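Local coordinates for uncharacterized protein Q7W7N7_BORPA (Bordetella parapertussis 12822, PDB 3CPK) that is of unknown function and belongs to the DUF498/DUF598 family, with an Xcc1710-like domain, at residues 89-103 with 116-130. Numbering follows the deposited sequence.
Sequences PEVLLVGTGRRQHLL and VGVEAMDTQAAARTY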
# COMPACT_ATOMS: atom_id res chain seq x y z
N PRO A 89 -10.01 -0.65 7.64
CA PRO A 89 -9.04 0.42 7.43
C PRO A 89 -9.74 1.58 6.73
O PRO A 89 -10.69 1.36 5.98
CB PRO A 89 -7.98 -0.22 6.52
CG PRO A 89 -8.44 -1.68 6.34
CD PRO A 89 -9.92 -1.60 6.52
N GLU A 90 -9.29 2.80 6.98
CA GLU A 90 -9.89 3.98 6.36
C GLU A 90 -9.62 3.99 4.85
O GLU A 90 -10.54 4.01 4.04
CB GLU A 90 -9.30 5.24 6.99
CG GLU A 90 -10.28 6.24 7.55
CD GLU A 90 -9.58 7.40 8.26
OE1 GLU A 90 -9.06 7.19 9.38
OE2 GLU A 90 -9.52 8.50 7.68
N VAL A 91 -8.34 3.96 4.50
CA VAL A 91 -7.90 4.02 3.11
C VAL A 91 -6.88 2.95 2.74
O VAL A 91 -5.98 2.64 3.53
CB VAL A 91 -7.22 5.38 2.83
CG1 VAL A 91 -7.16 5.65 1.33
CG2 VAL A 91 -7.95 6.50 3.55
N LEU A 92 -7.02 2.39 1.54
CA LEU A 92 -6.04 1.44 1.05
C LEU A 92 -5.35 2.15 -0.10
O LEU A 92 -5.94 2.40 -1.15
CB LEU A 92 -6.65 0.14 0.52
CG LEU A 92 -5.62 -0.68 -0.29
CD1 LEU A 92 -4.35 -0.90 0.54
CD2 LEU A 92 -6.21 -2.01 -0.71
N LEU A 93 -4.10 2.52 0.13
CA LEU A 93 -3.29 3.19 -0.87
C LEU A 93 -2.66 2.12 -1.74
O LEU A 93 -2.17 1.11 -1.23
CB LEU A 93 -2.18 4.00 -0.19
CG LEU A 93 -2.39 5.45 0.23
CD1 LEU A 93 -3.85 5.74 0.53
CD2 LEU A 93 -1.51 5.72 1.43
N VAL A 94 -2.69 2.33 -3.05
CA VAL A 94 -2.08 1.37 -3.95
C VAL A 94 -1.07 2.05 -4.87
O VAL A 94 -1.42 2.93 -5.68
CB VAL A 94 -3.15 0.65 -4.79
CG1 VAL A 94 -2.49 -0.43 -5.67
CG2 VAL A 94 -4.19 0.03 -3.87
N GLY A 95 0.20 1.67 -4.72
CA GLY A 95 1.28 2.21 -5.53
C GLY A 95 1.44 1.33 -6.75
O GLY A 95 1.94 0.21 -6.66
N THR A 96 1.01 1.83 -7.89
CA THR A 96 1.06 1.09 -9.14
C THR A 96 2.37 1.27 -9.89
O THR A 96 2.42 1.19 -11.12
CB THR A 96 -0.12 1.48 -10.04
OG1 THR A 96 -0.09 2.89 -10.34
CG2 THR A 96 -1.42 1.16 -9.33
N GLY A 97 3.43 1.51 -9.13
CA GLY A 97 4.73 1.69 -9.76
C GLY A 97 5.08 3.10 -10.19
O GLY A 97 4.70 4.09 -9.57
N ARG A 98 5.80 3.17 -11.29
CA ARG A 98 6.30 4.42 -11.84
C ARG A 98 5.27 5.48 -12.19
O ARG A 98 5.55 6.68 -12.11
CB ARG A 98 7.16 4.09 -13.03
CG ARG A 98 7.92 5.21 -13.69
CD ARG A 98 8.37 4.60 -14.99
NE ARG A 98 7.49 3.45 -15.24
CZ ARG A 98 7.68 2.53 -16.17
NH1 ARG A 98 8.73 2.61 -16.98
NH2 ARG A 98 6.84 1.51 -16.27
N ARG A 99 4.09 5.05 -12.61
CA ARG A 99 3.04 5.99 -12.94
C ARG A 99 1.74 5.45 -12.41
O ARG A 99 1.64 4.29 -12.02
CB ARG A 99 2.95 6.19 -14.46
CG ARG A 99 3.66 7.44 -14.94
CD ARG A 99 3.57 7.60 -16.44
NE ARG A 99 4.24 6.50 -17.13
CZ ARG A 99 3.61 5.53 -17.78
NH1 ARG A 99 2.28 5.53 -17.83
NH2 ARG A 99 4.30 4.57 -18.38
N GLN A 100 0.73 6.32 -12.38
CA GLN A 100 -0.57 5.92 -11.91
C GLN A 100 -1.19 4.98 -12.93
O GLN A 100 -0.89 5.03 -14.12
CB GLN A 100 -1.44 7.16 -11.72
CG GLN A 100 -2.93 6.87 -11.70
CD GLN A 100 -3.58 7.26 -13.00
OE1 GLN A 100 -3.15 6.86 -14.08
NE2 GLN A 100 -4.63 8.07 -12.91
N HIS A 101 -2.04 4.09 -12.44
CA HIS A 101 -2.72 3.10 -13.26
C HIS A 101 -4.11 3.04 -12.66
O HIS A 101 -4.27 2.77 -11.47
CB HIS A 101 -2.04 1.74 -13.12
CG HIS A 101 -2.77 0.62 -13.78
ND1 HIS A 101 -2.47 0.17 -15.05
CD2 HIS A 101 -3.81 -0.14 -13.35
CE1 HIS A 101 -3.28 -0.82 -15.37
NE2 HIS A 101 -4.11 -1.03 -14.36
N LEU A 102 -5.12 3.30 -13.48
CA LEU A 102 -6.49 3.27 -13.00
C LEU A 102 -6.96 1.87 -12.65
O LEU A 102 -6.78 0.93 -13.43
CB LEU A 102 -7.42 3.88 -14.05
CG LEU A 102 -8.89 3.44 -14.05
CD1 LEU A 102 -9.52 3.67 -12.69
CD2 LEU A 102 -9.63 4.22 -15.13
N LEU A 103 -7.55 1.74 -11.47
CA LEU A 103 -8.08 0.47 -10.99
C LEU A 103 -9.57 0.45 -11.33
O LEU A 103 -10.28 1.42 -11.05
CB LEU A 103 -7.91 0.34 -9.48
CG LEU A 103 -6.51 0.34 -8.88
CD1 LEU A 103 -6.62 0.56 -7.39
CD2 LEU A 103 -5.82 -0.97 -9.17
N VAL A 116 -14.24 0.62 2.67
CA VAL A 116 -12.82 0.91 2.52
C VAL A 116 -12.61 1.62 1.20
O VAL A 116 -13.00 1.12 0.15
CB VAL A 116 -11.95 -0.37 2.49
CG1 VAL A 116 -10.49 0.03 2.35
CG2 VAL A 116 -12.17 -1.19 3.75
N GLY A 117 -12.00 2.80 1.26
CA GLY A 117 -11.75 3.56 0.05
C GLY A 117 -10.34 3.32 -0.43
O GLY A 117 -9.40 3.32 0.37
N VAL A 118 -10.17 3.13 -1.73
CA VAL A 118 -8.84 2.89 -2.28
C VAL A 118 -8.37 3.97 -3.24
O VAL A 118 -9.16 4.58 -3.95
CB VAL A 118 -8.76 1.48 -2.96
CG1 VAL A 118 -10.10 0.80 -2.89
CG2 VAL A 118 -8.28 1.60 -4.40
N GLU A 119 -7.07 4.19 -3.25
CA GLU A 119 -6.47 5.20 -4.10
C GLU A 119 -5.20 4.66 -4.74
O GLU A 119 -4.26 4.29 -4.05
CB GLU A 119 -6.13 6.42 -3.25
CG GLU A 119 -7.29 6.89 -2.39
CD GLU A 119 -6.97 8.15 -1.62
OE1 GLU A 119 -6.15 8.95 -2.11
OE2 GLU A 119 -7.55 8.34 -0.53
N ALA A 120 -5.19 4.63 -6.07
CA ALA A 120 -4.03 4.16 -6.81
C ALA A 120 -3.25 5.37 -7.27
O ALA A 120 -3.84 6.39 -7.60
CB ALA A 120 -4.47 3.33 -7.99
N MSE A 121 -1.93 5.28 -7.26
CA MSE A 121 -1.09 6.38 -7.69
C MSE A 121 0.29 5.80 -7.88
O MSE A 121 0.53 4.67 -7.47
CB MSE A 121 -1.06 7.49 -6.63
CG MSE A 121 -0.70 7.01 -5.23
SE MSE A 121 -0.90 8.38 -3.86
CE MSE A 121 -2.83 8.21 -3.59
N ASP A 122 1.19 6.54 -8.52
CA ASP A 122 2.54 6.04 -8.71
C ASP A 122 3.08 5.72 -7.32
O ASP A 122 2.68 6.33 -6.33
CB ASP A 122 3.41 7.08 -9.41
CG ASP A 122 3.49 8.38 -8.65
OD1 ASP A 122 2.49 9.13 -8.66
OD2 ASP A 122 4.55 8.64 -8.04
N THR A 123 3.99 4.76 -7.27
CA THR A 123 4.58 4.30 -6.02
C THR A 123 5.27 5.30 -5.10
O THR A 123 5.07 5.24 -3.89
CB THR A 123 5.52 3.11 -6.30
OG1 THR A 123 4.74 2.00 -6.74
CG2 THR A 123 6.28 2.71 -5.05
N GLN A 124 6.08 6.22 -5.64
CA GLN A 124 6.75 7.18 -4.75
C GLN A 124 5.72 8.05 -4.01
O GLN A 124 5.95 8.48 -2.88
CB GLN A 124 7.74 8.07 -5.51
CG GLN A 124 8.62 7.36 -6.55
CD GLN A 124 9.51 6.24 -6.00
OE1 GLN A 124 10.34 6.46 -5.12
NE2 GLN A 124 9.34 5.04 -6.53
N ALA A 125 4.58 8.30 -4.64
CA ALA A 125 3.53 9.10 -4.03
C ALA A 125 2.74 8.28 -3.02
O ALA A 125 2.39 8.77 -1.94
CB ALA A 125 2.59 9.65 -5.10
N ALA A 126 2.47 7.02 -3.36
CA ALA A 126 1.75 6.14 -2.45
C ALA A 126 2.50 6.07 -1.12
O ALA A 126 1.93 6.27 -0.05
CB ALA A 126 1.62 4.75 -3.06
N ALA A 127 3.80 5.81 -1.21
CA ALA A 127 4.68 5.71 -0.06
C ALA A 127 4.65 6.97 0.80
O ALA A 127 4.52 6.92 2.02
CB ALA A 127 6.11 5.43 -0.53
N ARG A 128 4.78 8.10 0.12
CA ARG A 128 4.76 9.41 0.74
C ARG A 128 3.37 9.74 1.30
O ARG A 128 3.24 10.37 2.35
CB ARG A 128 5.18 10.41 -0.31
CG ARG A 128 4.98 11.86 0.03
CD ARG A 128 5.17 12.65 -1.26
NE ARG A 128 6.33 12.13 -1.98
CZ ARG A 128 6.36 11.89 -3.29
NH1 ARG A 128 5.30 12.13 -4.04
NH2 ARG A 128 7.47 11.40 -3.84
N THR A 129 2.33 9.32 0.61
CA THR A 129 0.98 9.59 1.11
C THR A 129 0.70 8.70 2.33
O THR A 129 -0.08 9.06 3.20
CB THR A 129 -0.09 9.35 0.02
OG1 THR A 129 0.13 10.23 -1.09
CG2 THR A 129 -1.46 9.63 0.57
N TYR A 130 1.36 7.55 2.38
CA TYR A 130 1.20 6.63 3.49
C TYR A 130 1.80 7.23 4.76
O TYR A 130 1.18 7.19 5.83
CB TYR A 130 1.90 5.29 3.21
CG TYR A 130 2.15 4.50 4.46
CD1 TYR A 130 1.18 3.64 4.97
CD2 TYR A 130 3.32 4.67 5.19
CE1 TYR A 130 1.38 2.97 6.19
CE2 TYR A 130 3.52 4.03 6.40
CZ TYR A 130 2.55 3.18 6.89
OH TYR A 130 2.74 2.57 8.10
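Leu93 turns its CG away from its carbonyl carbon (chi1 -89°), which brings CD2 against helix 123-135. There CD2 lies 3.5 Å from Tyr130 CA and also meets Thr129 CG2. Thr123 OG1 sits beside its own backbone N (chi1 -67°) and faces the turn after strand 91-95. It accepts a weak hydrogen bond from Gly97 N and also bonds to the carbonyl of Leu145. Thr123 N donates to Gly97 O, though the modelled distance is too short to trust. Together with the weak bond to OG1, it links the start of the helix to this loop.

Strands 91-95 and 117-121 run parallel, 4.6 Å apart at the closest approach of their axes. Leu92 N donates to Gly117 O, and Glu119 N to Leu92 O at 3.0 Å. Val94 N and Met121 N continue the pattern, bonding to Glu119 O and Val94 O. Thr96 N closes it on Met121 O, at 2.9 Å.

On the face of Leu92 and Val94, Leu103 CD1 reaches both Val118 CG2 and Ala120 CB, at 3.6 Å each. Helix 105-112 packs on this face through Val108 and Leu111. On the other face, Ala126 CB rests 3.6 Å from Gly95 CA, where the absence of a side chain lets the helix come close. Asp122 is the N-cap of that helix, with a weak bond from Ala125 N to its OD2.

Strand 140-144 flanks strand 91-95 on its other edge. Strand 91-95, helix 105-112 and strand 117-121 form a beta-alpha-beta unit, with helices packed on both faces of the mixed sheet, an alpha/beta sandwich.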